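Local coordinates for protein acetyltransferase, GNAT family (Streptococcus agalactiae 2603V/R, PDB 2Q7B) that probably transfers an acetyl group to an amine nitrogen, as expected of a GNAT-family N-acetyltransferase, its substrate being unidentified, at residues D37-N40 / Y41-I45. Numbering follows the deposited sequence.
Sequences DLIN and YCQNI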
# COMPACT_ATOMS: atom_id res chain seq x y z
N ASP A 37 -0.56 -5.18 2.72
CA ASP A 37 -1.45 -5.56 3.83
C ASP A 37 -0.67 -6.22 4.96
O ASP A 37 -0.95 -5.97 6.12
CB ASP A 37 -2.59 -6.50 3.37
CG ASP A 37 -3.62 -5.82 2.46
OD1 ASP A 37 -3.82 -4.58 2.55
OD2 ASP A 37 -4.27 -6.56 1.69
N LEU A 38 0.29 -7.06 4.62
CA LEU A 38 1.14 -7.72 5.63
C LEU A 38 1.95 -6.72 6.42
O LEU A 38 1.99 -6.75 7.64
CB LEU A 38 2.08 -8.72 4.94
CG LEU A 38 3.22 -9.33 5.77
CD1 LEU A 38 2.70 -10.18 6.93
CD2 LEU A 38 4.08 -10.14 4.90
N ILE A 39 2.61 -5.82 5.70
CA ILE A 39 3.45 -4.79 6.32
C ILE A 39 2.61 -3.89 7.21
O ILE A 39 2.98 -3.65 8.36
CB ILE A 39 4.24 -3.97 5.26
CG1 ILE A 39 5.21 -4.87 4.48
CG2 ILE A 39 4.96 -2.82 5.94
CD1 ILE A 39 5.85 -4.20 3.30
N ASN A 40 1.49 -3.40 6.67
CA ASN A 40 0.59 -2.55 7.42
C ASN A 40 0.08 -3.23 8.68
O ASN A 40 0.00 -2.62 9.72
CB ASN A 40 -0.62 -2.14 6.57
CG ASN A 40 -1.53 -1.17 7.31
OD1 ASN A 40 -1.14 -0.05 7.62
ND2 ASN A 40 -2.75 -1.62 7.61
N TYR A 41 -0.28 -4.50 8.57
CA TYR A 41 -0.77 -5.25 9.71
C TYR A 41 0.29 -5.31 10.85
O TYR A 41 0.04 -4.97 12.01
CB TYR A 41 -1.23 -6.67 9.29
CG TYR A 41 -1.55 -7.47 10.52
CD1 TYR A 41 -2.78 -7.35 11.15
CD2 TYR A 41 -0.57 -8.26 11.13
CE1 TYR A 41 -3.05 -8.02 12.34
CE2 TYR A 41 -0.83 -8.93 12.31
CZ TYR A 41 -2.07 -8.80 12.90
OH TYR A 41 -2.31 -9.47 14.06
N CYS A 42 1.49 -5.74 10.51
CA CYS A 42 2.55 -5.90 11.48
C CYS A 42 2.98 -4.60 12.10
O CYS A 42 3.16 -4.52 13.30
CB CYS A 42 3.76 -6.57 10.84
SG CYS A 42 3.47 -8.27 10.39
N GLN A 43 3.16 -3.57 11.27
CA GLN A 43 3.61 -2.28 11.76
C GLN A 43 2.55 -1.50 12.49
O GLN A 43 2.81 -0.91 13.54
CB GLN A 43 4.11 -1.41 10.61
CG GLN A 43 5.38 -1.92 9.95
CD GLN A 43 5.87 -1.05 8.81
OE1 GLN A 43 5.08 -0.40 8.10
NE2 GLN A 43 7.19 -1.04 8.60
N ASN A 44 1.34 -1.50 11.93
CA ASN A 44 0.32 -0.56 12.37
C ASN A 44 -0.90 -1.08 13.08
O ASN A 44 -1.52 -0.33 13.82
CB ASN A 44 -0.12 0.27 11.18
CG ASN A 44 1.03 1.07 10.57
OD1 ASN A 44 1.82 1.64 11.29
ND2 ASN A 44 1.11 1.11 9.24
N ILE A 45 -1.27 -2.33 12.83
CA ILE A 45 -2.42 -2.92 13.50
C ILE A 45 -1.92 -3.67 14.73
O ILE A 45 -2.40 -3.46 15.83
CB ILE A 45 -3.23 -3.84 12.56
CG1 ILE A 45 -3.81 -2.98 11.42
CG2 ILE A 45 -4.37 -4.53 13.35
CD1 ILE A 45 -4.50 -3.74 10.36
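Asp37 O accepts the amide of Tyr41, Leu38 O that of Cys42, Ile39 O that of Gln43 and Asn40 O that of Asn44, four successive i to i+4 bonds that make 37-40 and 41-45 one continuous helical run. At its end a wider pi-type turn is added: Asn40 O also receives a weak, long bond from Ile45 N (3.4 Å), while Ile45 N keeps its i to i+4 bond to Tyr41 O. Asn40 and Asn44 are joined a second time through their side chains. Asn44 ND2 gives an almost straight bond to Asn40 OD1 (3.0 Å, 170° at the hydrogen); the acceptor lies close to the donor's amide plane, whereas ND2 sits above the carbonyl plane of Asn40, and the two amides are turned 60° apart. CG of Asn44, anti to its carbonyl carbon (chi1 -61°), turns its amide back toward the preceding turn, where that of Asn40 points outward. Asn44 OD1 takes the backbone amide of Ile51, so the Asn44 amide is held through both oxygen and nitrogen. On the buried side, Ile39 and Gln43 run side by side, the CG2 methyl of Ile39 in close van der Waals contact with Gln43 OE1 (3.2 Å); that oxygen is bonded by Gln56 NE2, while Gln43 NE2 binds a citrate, probably from crystallisation. Nearby, Leu38 CD1 meets Cys42 SG at 4.0 Å. Leu38, Ile39, Cys42 and Gln43 all pack on Phe102 of strand 95-103, whereas the Asp37 carboxylate accepts hydrogen bonds from backbone amides of Met53 and Ala54 of the second subunit. Helix 29-46 thus packs one face on the central mixed sheet of the GNAT fold and turns another toward the second subunit.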